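Local structure of uncharacterized protein (6OE6) at residues L46-D51 / E125-T131; G80-M84 / G108-L112; I57-S61 / Y116-D122; T13-W18 / D122-F126. The protein is of unknown function but is a predicted lipoprotein of the spirochaete Leptospira interrogans, folded as two beta-sheets packed face to face. Where two conformers were deposited one is given. Numbering follows the deposited sequence.

Interaction 1 (L46-D51 / E125-T131)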
# COMPACT_ATOMS: atom_id res chain seq x y z
N LEU A 46 5.33 6.22 -5.23
CA LEU A 46 4.51 5.10 -5.68
C LEU A 46 3.28 5.63 -6.42
O LEU A 46 2.46 6.36 -5.85
CB LEU A 46 4.12 4.23 -4.50
CG LEU A 46 5.26 3.58 -3.71
CD1 LEU A 46 4.67 2.89 -2.49
CD2 LEU A 46 5.99 2.56 -4.59
N ILE A 47 3.19 5.27 -7.71
CA ILE A 47 2.13 5.71 -8.60
C ILE A 47 1.61 4.49 -9.34
O ILE A 47 2.31 3.93 -10.19
CB ILE A 47 2.61 6.78 -9.60
CG1 ILE A 47 3.16 8.00 -8.86
CG2 ILE A 47 1.50 7.16 -10.55
CD1 ILE A 47 3.77 9.00 -9.79
N PHE A 48 0.40 4.07 -9.02
CA PHE A 48 -0.20 2.84 -9.53
C PHE A 48 -1.40 3.16 -10.42
O PHE A 48 -2.12 4.15 -10.20
CB PHE A 48 -0.63 1.92 -8.38
CG PHE A 48 0.50 1.53 -7.43
CD1 PHE A 48 1.75 1.18 -7.92
CD2 PHE A 48 0.29 1.51 -6.05
CE1 PHE A 48 2.78 0.82 -7.06
CE2 PHE A 48 1.32 1.14 -5.19
CZ PHE A 48 2.56 0.80 -5.69
N PRO A 49 -1.66 2.34 -11.43
CA PRO A 49 -2.84 2.55 -12.28
C PRO A 49 -4.08 2.00 -11.59
O PRO A 49 -3.99 1.26 -10.62
CB PRO A 49 -2.50 1.73 -13.53
CG PRO A 49 -1.73 0.56 -12.95
CD PRO A 49 -0.90 1.15 -11.83
N ASP A 50 -5.24 2.36 -12.14
CA ASP A 50 -6.52 1.94 -11.56
C ASP A 50 -7.05 0.64 -12.18
O ASP A 50 -8.18 0.24 -11.89
CB ASP A 50 -7.57 3.05 -11.71
CG ASP A 50 -8.09 3.21 -13.15
OD1 ASP A 50 -7.45 2.75 -14.12
OD2 ASP A 50 -9.16 3.82 -13.30
N ASP A 51 -6.26 -0.01 -13.04
CA ASP A 51 -6.76 -1.19 -13.73
C ASP A 51 -5.93 -2.44 -13.45
O ASP A 51 -6.05 -3.44 -14.18
CB ASP A 51 -6.86 -0.92 -15.23
CG ASP A 51 -5.51 -0.65 -15.88
OD1 ASP A 51 -4.49 -0.56 -15.18
OD2 ASP A 51 -5.48 -0.54 -17.13
N GLU A 125 2.61 5.98 1.65
CA GLU A 125 1.64 6.59 0.74
C GLU A 125 1.81 6.08 -0.69
O GLU A 125 2.92 5.81 -1.14
CB GLU A 125 1.79 8.11 0.75
CG GLU A 125 1.48 8.75 2.09
CD GLU A 125 1.74 10.25 2.08
OE1 GLU A 125 2.92 10.66 2.04
OE2 GLU A 125 0.76 11.01 2.08
N PHE A 126 0.69 6.02 -1.42
CA PHE A 126 0.74 5.77 -2.86
C PHE A 126 -0.42 6.47 -3.56
O PHE A 126 -1.43 6.80 -2.94
CB PHE A 126 0.76 4.26 -3.18
CG PHE A 126 -0.46 3.49 -2.72
CD1 PHE A 126 -1.59 3.43 -3.53
CD2 PHE A 126 -0.46 2.76 -1.51
CE1 PHE A 126 -2.72 2.69 -3.13
CE2 PHE A 126 -1.58 1.99 -1.13
CZ PHE A 126 -2.71 1.97 -1.93
N LEU A 127 -0.24 6.76 -4.85
CA LEU A 127 -1.28 7.34 -5.69
C LEU A 127 -1.87 6.26 -6.59
O LEU A 127 -1.14 5.37 -7.04
CB LEU A 127 -0.72 8.45 -6.59
CG LEU A 127 -0.15 9.68 -5.91
CD1 LEU A 127 0.32 10.66 -6.98
CD2 LEU A 127 -1.21 10.30 -5.04
N VAL A 128 -3.18 6.35 -6.86
CA VAL A 128 -3.87 5.57 -7.90
C VAL A 128 -4.34 6.55 -8.97
O VAL A 128 -5.03 7.53 -8.65
CB VAL A 128 -5.06 4.78 -7.34
CG1 VAL A 128 -5.78 4.02 -8.47
CG2 VAL A 128 -4.58 3.81 -6.27
N ARG A 129 -3.99 6.30 -10.23
CA ARG A 129 -4.36 7.22 -11.29
C ARG A 129 -5.16 6.54 -12.39
O ARG A 129 -4.99 5.34 -12.65
CB ARG A 129 -3.13 7.87 -11.90
CG ARG A 129 -2.41 8.75 -10.92
CD ARG A 129 -1.32 9.53 -11.59
NE ARG A 129 -1.83 10.50 -12.57
CZ ARG A 129 -1.71 10.36 -13.89
NH1 ARG A 129 -1.10 9.30 -14.40
NH2 ARG A 129 -2.19 11.30 -14.69
N SER A 130 -6.05 7.31 -13.02
CA SER A 130 -6.74 6.83 -14.20
C SER A 130 -5.74 6.58 -15.32
O SER A 130 -4.88 7.41 -15.60
CB SER A 130 -7.78 7.86 -14.67
OG SER A 130 -8.99 7.73 -13.94
N THR A 131 -5.87 5.42 -15.96
CA THR A 131 -4.99 5.05 -17.06
C THR A 131 -5.23 5.95 -18.27
O THR A 131 -5.77 5.50 -19.29
CB THR A 131 -5.20 3.57 -17.43
OG1 THR A 131 -6.58 3.23 -17.33
CG2 THR A 131 -4.41 2.68 -16.48
O HOH W 1 5.05 6.99 -2.24
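The short strand 47-49 pairs in parallel with the end of strand 119-129. The register sets Ile-47 beside Leu-127, Phe-48 beside Val-128 and Pro-49 beside Arg-129. Three backbone hydrogen bonds hold it. Leu-127 N donates to Leu-46 O at 2.9 Å, Phe-48 N donates to Leu-127 O at 2.8 Å, and Arg-129 N donates to Phe-48 O at 2.8 Å. Phe-48 thus bonds through both N and O to the residues flanking Val-128, as parallel pairing requires. Pro-49 has no NH to give, but its CA lies 3.5 Å from Arg-129 O in a CA-H...O contact. Before the first direct bond, a water takes the NH of Leu-46 (N to water 3.1 Å) and donates to Glu-125 O at 2.7 Å. Beyond the strand, Thr-131 OG1 makes a weak hydrogen bond to Asp-50 OD1 at 3.4 Å. The carboxylate of Glu-125 is taken by Tyr-81, while Arg-129 reaches Thr-133 O and a salt bridge to Glu-147. The Phe-48 and Phe-126 rings meet obliquely, with CD2 of Phe-48 3.7 Å from CD1 of Phe-126. Strand 47-49 forms one edge of the mixed five-stranded sheet. Strand 108-116 pairs along the other side of strand 119-129. Leu-46 and Phe-48 reach strand 15-21 of the second sheet, whereas Ile-47 and Leu-127 touch the loop residue Tyr-135.

Interaction 2 (G80-M84 / G108-L112). With NA (sodium ion), chain E.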
# COMPACT_ATOMS: atom_id res chain seq x y z
N GLY A 80 -7.86 15.80 4.04
CA GLY A 80 -6.97 14.97 4.84
C GLY A 80 -7.34 13.50 4.70
O GLY A 80 -8.32 13.14 4.05
N TYR A 81 -6.53 12.64 5.31
CA TYR A 81 -6.77 11.20 5.19
C TYR A 81 -7.94 10.77 6.05
O TYR A 81 -8.07 11.19 7.20
CB TYR A 81 -5.53 10.42 5.62
CG TYR A 81 -4.48 10.39 4.54
CD1 TYR A 81 -4.71 9.68 3.37
CD2 TYR A 81 -3.27 11.04 4.69
CE1 TYR A 81 -3.76 9.66 2.36
CE2 TYR A 81 -2.30 11.00 3.70
CZ TYR A 81 -2.56 10.28 2.54
OH TYR A 81 -1.61 10.25 1.54
N ASN A 82 -8.78 9.90 5.50
CA ASN A 82 -9.91 9.31 6.22
C ASN A 82 -9.77 7.80 6.13
O ASN A 82 -9.62 7.27 5.03
CB ASN A 82 -11.25 9.74 5.64
CG ASN A 82 -11.42 11.25 5.61
OD1 ASN A 82 -11.78 11.82 4.59
ND2 ASN A 82 -11.12 11.89 6.73
N GLU A 83 -9.86 7.13 7.28
CA GLU A 83 -9.69 5.69 7.31
C GLU A 83 -10.83 5.02 6.57
O GLU A 83 -12.00 5.34 6.79
CB GLU A 83 -9.65 5.20 8.76
CG GLU A 83 -9.41 3.71 8.91
CD GLU A 83 -9.29 3.31 10.36
OE1 GLU A 83 -10.34 3.06 10.96
OE2 GLU A 83 -8.15 3.27 10.87
N MET A 84 -10.48 4.07 5.69
CA MET A 84 -11.51 3.30 4.98
C MET A 84 -11.98 2.13 5.83
O MET A 84 -13.18 1.90 6.00
CB MET A 84 -10.96 2.79 3.65
CG MET A 84 -10.53 3.94 2.74
SD MET A 84 -9.55 3.47 1.32
CE MET A 84 -10.64 2.33 0.46
N GLY A 108 -6.89 8.27 -6.59
CA GLY A 108 -6.71 9.13 -5.44
C GLY A 108 -5.41 8.84 -4.72
O GLY A 108 -4.54 8.13 -5.22
N LYS A 109 -5.29 9.42 -3.54
CA LYS A 109 -4.10 9.29 -2.73
C LYS A 109 -4.45 8.47 -1.50
O LYS A 109 -5.48 8.73 -0.87
CB LYS A 109 -3.58 10.69 -2.34
CG LYS A 109 -2.19 10.67 -1.68
CD LYS A 109 -1.59 12.10 -1.62
CE LYS A 109 -2.30 12.97 -0.60
NZ LYS A 109 -1.70 14.35 -0.47
N TYR A 110 -3.60 7.50 -1.17
CA TYR A 110 -3.88 6.52 -0.13
C TYR A 110 -2.72 6.40 0.84
O TYR A 110 -1.56 6.63 0.48
CB TYR A 110 -4.15 5.10 -0.72
CG TYR A 110 -5.41 5.09 -1.56
CD1 TYR A 110 -6.64 4.80 -0.96
CD2 TYR A 110 -5.38 5.44 -2.91
CE1 TYR A 110 -7.81 4.83 -1.69
CE2 TYR A 110 -6.55 5.45 -3.66
CZ TYR A 110 -7.76 5.14 -3.02
OH TYR A 110 -8.94 5.16 -3.72
N LEU A 111 -3.06 6.01 2.07
CA LEU A 111 -2.11 5.85 3.16
C LEU A 111 -2.36 4.48 3.76
O LEU A 111 -3.46 4.20 4.27
CB LEU A 111 -2.28 6.94 4.23
CG LEU A 111 -1.39 6.86 5.47
CD1 LEU A 111 0.08 7.00 5.07
CD2 LEU A 111 -1.80 7.93 6.50
N LEU A 112 -1.34 3.63 3.73
CA LEU A 112 -1.42 2.27 4.27
C LEU A 112 -0.61 2.27 5.56
O LEU A 112 0.55 2.67 5.55
CB LEU A 112 -0.83 1.27 3.27
CG LEU A 112 -0.60 -0.17 3.72
CD1 LEU A 112 -1.92 -0.83 4.16
CD2 LEU A 112 0.01 -0.93 2.53
NA NA E . -10.67 14.56 7.31
O HOH W 2 -8.47 13.74 7.85
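Strands 81-84 and 108-112 cross at 66° between their N-to-C directions, with axes 7.9 Å apart at closest. No hydrogen bond joins them. They belong to the mixed five-stranded sheet, where strand 70-77 runs between them and pairs antiparallel with both; the contact therefore reaches across a strand through the side chains of Tyr-81 and Met-84. Gly-80, just before the edge strand, has a positive phi of 82°, and a CB there would be jammed against the preceding carbonyl. Tyr-81 makes most of the contact. Leu-111 CB sits over its ring face in a CH-pi contact, 3.7 Å from the ring centroid. Tyr-81 OH comes within 3.3 Å of Lys-109 CG and hydrogen-bonds to Glu-125 on strand 119-129. Further along, a Met-aromatic contact brings Met-84 SD to the edge of the Tyr-110 ring. Tyr-81 lies on the sheet face turned away from the other sheet. The same strand carries a sodium site, which Asn-82 shares with Leu-79 O. Its role is not known. The modelled ND2 of Asn-82 lies 2.8 Å from the ion, although the amide is probably turned over. A water 2.4 Å from the ion donates a 2.7 Å hydrogen bond to Tyr-81 O.

Interaction 3 (I57-S61 / Y116-D122)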
# COMPACT_ATOMS: atom_id res chain seq x y z
N ILE A 57 3.62 -6.51 0.04
CA ILE A 57 4.20 -7.30 1.10
C ILE A 57 4.80 -6.31 2.08
O ILE A 57 5.26 -5.23 1.69
CB ILE A 57 5.25 -8.30 0.56
CG1 ILE A 57 5.65 -9.30 1.64
CG2 ILE A 57 6.48 -7.56 0.01
CD1 ILE A 57 6.46 -10.48 1.10
N TYR A 58 4.73 -6.64 3.37
CA TYR A 58 5.46 -5.87 4.38
C TYR A 58 6.38 -6.80 5.16
O TYR A 58 5.93 -7.80 5.71
CB TYR A 58 4.52 -5.14 5.35
CG TYR A 58 5.28 -4.29 6.35
CD1 TYR A 58 5.92 -3.13 5.95
CD2 TYR A 58 5.40 -4.68 7.68
CE1 TYR A 58 6.63 -2.36 6.85
CE2 TYR A 58 6.10 -3.91 8.58
CZ TYR A 58 6.72 -2.76 8.16
OH TYR A 58 7.43 -2.00 9.06
N ARG A 59 7.67 -6.46 5.20
CA ARG A 59 8.64 -7.24 5.97
C ARG A 59 8.97 -6.48 7.24
O ARG A 59 9.49 -5.36 7.18
CB ARG A 59 9.90 -7.52 5.16
CG ARG A 59 10.90 -8.40 5.95
CD ARG A 59 11.98 -9.02 5.07
NE ARG A 59 11.51 -9.27 3.71
CZ ARG A 59 12.11 -8.82 2.61
NH1 ARG A 59 13.23 -8.11 2.70
NH2 ARG A 59 11.60 -9.10 1.42
N PHE A 60 8.67 -7.10 8.39
CA PHE A 60 8.90 -6.46 9.67
C PHE A 60 10.39 -6.36 9.97
O PHE A 60 11.17 -7.25 9.65
CB PHE A 60 8.22 -7.24 10.80
CG PHE A 60 6.73 -7.23 10.73
CD1 PHE A 60 6.00 -6.31 11.46
CD2 PHE A 60 6.05 -8.13 9.93
CE1 PHE A 60 4.63 -6.28 11.40
CE2 PHE A 60 4.67 -8.12 9.86
CZ PHE A 60 3.96 -7.18 10.59
N SER A 61 10.77 -5.26 10.62
CA SER A 61 12.16 -5.09 11.03
C SER A 61 12.55 -5.98 12.20
O SER A 61 13.75 -6.18 12.43
CB SER A 61 12.42 -3.63 11.40
OG SER A 61 11.74 -3.29 12.60
N TYR A 116 1.15 -3.29 14.96
CA TYR A 116 1.61 -4.51 15.60
C TYR A 116 1.45 -4.31 17.10
O TYR A 116 1.99 -3.35 17.66
CB TYR A 116 3.07 -4.81 15.24
CG TYR A 116 3.55 -6.16 15.73
CD1 TYR A 116 3.10 -7.33 15.13
CD2 TYR A 116 4.46 -6.26 16.76
CE1 TYR A 116 3.53 -8.57 15.56
CE2 TYR A 116 4.91 -7.50 17.20
CZ TYR A 116 4.44 -8.65 16.60
OH TYR A 116 4.87 -9.90 17.03
N GLU A 117 0.67 -5.20 17.73
CA GLU A 117 0.49 -5.21 19.18
C GLU A 117 0.06 -3.83 19.70
O GLU A 117 0.52 -3.37 20.75
CB GLU A 117 1.75 -5.69 19.88
CG GLU A 117 2.19 -7.09 19.47
CD GLU A 117 1.45 -8.19 20.20
OE1 GLU A 117 2.05 -8.82 21.09
OE2 GLU A 117 0.26 -8.43 19.90
N GLY A 118 -0.83 -3.17 18.95
CA GLY A 118 -1.45 -1.94 19.38
C GLY A 118 -0.84 -0.66 18.81
O GLY A 118 -1.53 0.36 18.79
N ASP A 119 0.41 -0.69 18.37
CA ASP A 119 1.10 0.50 17.91
C ASP A 119 1.20 0.52 16.39
O ASP A 119 1.48 -0.51 15.77
CB ASP A 119 2.51 0.58 18.50
CG ASP A 119 2.53 0.37 20.00
OD1 ASP A 119 1.62 0.87 20.68
OD2 ASP A 119 3.47 -0.30 20.48
N VAL A 120 0.98 1.69 15.80
CA VAL A 120 1.34 1.88 14.39
C VAL A 120 2.86 1.89 14.30
O VAL A 120 3.53 2.67 14.99
CB VAL A 120 0.73 3.17 13.82
CG1 VAL A 120 1.28 3.43 12.42
CG2 VAL A 120 -0.79 3.06 13.75
N ILE A 121 3.41 0.99 13.49
CA ILE A 121 4.86 0.82 13.39
C ILE A 121 5.42 1.25 12.05
O ILE A 121 6.64 1.38 11.92
CB ILE A 121 5.27 -0.64 13.67
CG1 ILE A 121 4.62 -1.56 12.63
CG2 ILE A 121 4.93 -1.06 15.09
CD1 ILE A 121 5.22 -2.92 12.60
N ASP A 122 4.57 1.48 11.04
CA ASP A 122 5.08 1.90 9.75
C ASP A 122 3.89 2.34 8.90
O ASP A 122 2.74 2.02 9.20
CB ASP A 122 5.84 0.78 9.05
CG ASP A 122 6.99 1.28 8.22
OD1 ASP A 122 7.00 2.46 7.81
OD2 ASP A 122 7.91 0.47 7.98
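One hydrogen bond and a small apolar cluster join the end of strand 53-59 and Phe-60 to the tip of the hairpin of strands 108-116 and 119-129. The polar link is Tyr-58 OH donating to Asp-122 OD2 at 2.7 Å. The other carboxylate oxygen of Asp-122 has a salt-bridge partner in Arg-43. The apolar contacts centre on Ile-121, whose CD1 lies 3.6 Å from Phe-60 CE1, at the ring edge, and 4.2 Å from Tyr-58 CE2. The Phe-60 and Tyr-116 rings meet obliquely, with centroids 5.7 Å apart and planes at 56°. A type I' turn runs from Tyr-116 to Asp-119, closed by Asp-119 N to Tyr-116 O at 3.2 Å and Tyr-116 N to Asp-119 O at 2.9 Å. A classic beta bulge then sets Ile-121 and Asp-122 both opposite Val-114, and both their CA-to-CB bonds point toward segment 57-61. The contact bridges the two sheets. Val-114 of strand 108-116 touches Tyr-58, Phe-60 and Ile-121, and Ile-98 of strand 97-102 packs on Tyr-58 and Phe-60.

Interaction 4 (T13-W18 / D122-F126)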
# COMPACT_ATOMS: atom_id res chain seq x y z
N THR A 13 13.77 -0.42 10.88
CA THR A 13 12.66 -0.06 10.00
C THR A 13 12.32 -1.20 9.04
O THR A 13 13.21 -1.88 8.53
CB THR A 13 12.99 1.23 9.20
OG1 THR A 13 11.95 1.48 8.24
CG2 THR A 13 14.33 1.09 8.47
N GLY A 14 11.03 -1.41 8.81
CA GLY A 14 10.57 -2.45 7.91
C GLY A 14 10.60 -2.00 6.46
O GLY A 14 11.06 -0.91 6.13
N GLU A 15 10.08 -2.86 5.59
CA GLU A 15 10.12 -2.60 4.15
C GLU A 15 8.80 -2.97 3.51
O GLU A 15 8.24 -4.03 3.83
CB GLU A 15 11.22 -3.40 3.44
CG GLU A 15 12.63 -2.92 3.71
CD GLU A 15 13.67 -3.78 2.99
OE1 GLU A 15 13.41 -4.99 2.80
OE2 GLU A 15 14.74 -3.24 2.62
N PHE A 16 8.33 -2.13 2.58
CA PHE A 16 7.18 -2.45 1.73
C PHE A 16 7.66 -2.88 0.34
O PHE A 16 8.62 -2.33 -0.20
CB PHE A 16 6.25 -1.25 1.57
CG PHE A 16 5.50 -0.88 2.82
CD1 PHE A 16 4.29 -1.49 3.12
CD2 PHE A 16 5.99 0.10 3.67
CE1 PHE A 16 3.57 -1.16 4.27
CE2 PHE A 16 5.29 0.47 4.81
CZ PHE A 16 4.07 -0.18 5.13
N GLY A 17 6.98 -3.89 -0.23
CA GLY A 17 7.23 -4.30 -1.59
C GLY A 17 5.91 -4.42 -2.33
O GLY A 17 4.86 -4.61 -1.72
N TRP A 18 5.97 -4.32 -3.66
CA TRP A 18 4.76 -4.21 -4.46
C TRP A 18 4.89 -5.00 -5.75
O TRP A 18 5.98 -5.14 -6.31
CB TRP A 18 4.45 -2.74 -4.81
CG TRP A 18 4.61 -1.83 -3.63
CD1 TRP A 18 5.79 -1.32 -3.14
CD2 TRP A 18 3.58 -1.35 -2.77
NE1 TRP A 18 5.54 -0.54 -2.04
CE2 TRP A 18 4.19 -0.54 -1.79
CE3 TRP A 18 2.19 -1.52 -2.74
CZ2 TRP A 18 3.46 0.09 -0.78
CZ3 TRP A 18 1.47 -0.89 -1.74
CH2 TRP A 18 2.10 -0.09 -0.78
N ASP A 122 4.57 1.48 11.04
CA ASP A 122 5.08 1.90 9.75
C ASP A 122 3.89 2.34 8.90
O ASP A 122 2.74 2.02 9.20
CB ASP A 122 5.84 0.78 9.05
CG ASP A 122 6.99 1.28 8.22
OD1 ASP A 122 7.00 2.46 7.81
OD2 ASP A 122 7.91 0.47 7.98
N GLU A 123 4.19 3.12 7.87
CA GLU A 123 3.14 3.61 6.98
C GLU A 123 3.79 4.05 5.67
O GLU A 123 4.98 4.33 5.62
CB GLU A 123 2.35 4.76 7.62
CG GLU A 123 3.12 6.05 7.74
CD GLU A 123 2.39 7.06 8.62
OE1 GLU A 123 2.12 6.73 9.79
OE2 GLU A 123 2.09 8.16 8.12
N VAL A 124 2.97 4.11 4.63
CA VAL A 124 3.45 4.40 3.28
C VAL A 124 2.30 5.00 2.48
O VAL A 124 1.14 4.60 2.65
CB VAL A 124 4.00 3.12 2.60
CG1 VAL A 124 2.91 2.07 2.45
CG2 VAL A 124 4.65 3.46 1.24
N GLU A 125 2.61 5.98 1.65
CA GLU A 125 1.64 6.59 0.74
C GLU A 125 1.81 6.08 -0.69
O GLU A 125 2.92 5.81 -1.14
CB GLU A 125 1.79 8.11 0.75
CG GLU A 125 1.48 8.75 2.09
CD GLU A 125 1.74 10.25 2.08
OE1 GLU A 125 2.92 10.66 2.04
OE2 GLU A 125 0.76 11.01 2.08
N PHE A 126 0.69 6.02 -1.42
CA PHE A 126 0.74 5.77 -2.86
C PHE A 126 -0.42 6.47 -3.56
O PHE A 126 -1.43 6.80 -2.94
CB PHE A 126 0.76 4.26 -3.18
CG PHE A 126 -0.46 3.49 -2.72
CD1 PHE A 126 -1.59 3.43 -3.53
CD2 PHE A 126 -0.46 2.76 -1.51
CE1 PHE A 126 -2.72 2.69 -3.13
CE2 PHE A 126 -1.58 1.99 -1.13
CZ PHE A 126 -2.71 1.97 -1.93
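This is a buried, mainly apolar contact between the two sheets of a beta-sandwich, near the centre of the chain. Strand 15-18 of the four-stranded antiparallel sheet faces strand 122-126 of the mixed sheet. Their axes come within 8.6 Å at 37°, and no hydrogen bond crosses the gap. Phe-16, Trp-18, Val-124 and Phe-126 all point their CA-to-CB bonds toward the opposing strand. Val-124 is central: its CG1 lies over the Phe-16 ring face, 3.5 Å from the centroid in a CH-pi contact, and 3.8 Å from Trp-18 CZ2 at the ring edge. Trp-18 meets Phe-126 obliquely, CH2 to CD2 at 3.9 Å. At the far end, Asp-122 OD2 is 3.7 Å from Gly-14 N and takes its hydrogen bond from Tyr-58 instead. Trp-18 NE1 is satisfied by Thr-42 O. Trp-18 NE1 and Asp-122 thus find partners outside the two segments, so the sheets meet here through ring and methyl packing rather than directional bonds.

Overall arrangement
Strand 119-129 runs through interactions 1, 3 and 4, and interaction 2 joins by its antiparallel neighbour, strand 108-116. Interaction 1 adds an edge strand to the mixed sheet and interaction 2 works within that sheet. Interactions 3 and 4 cross to the four-stranded sheet, through the neighbouring strands 53-59 and 15-21. Their centres are 10 Å apart and they share Asp-122. Interactions 1 and 3 lie on opposite sides of the chain's centre, 23 Å apart, with interaction 4 between them along the strand. First segments come in the order 4, 1, 3, 2, so the late strand 119-129 gathers earlier parts of the chain into one sandwich.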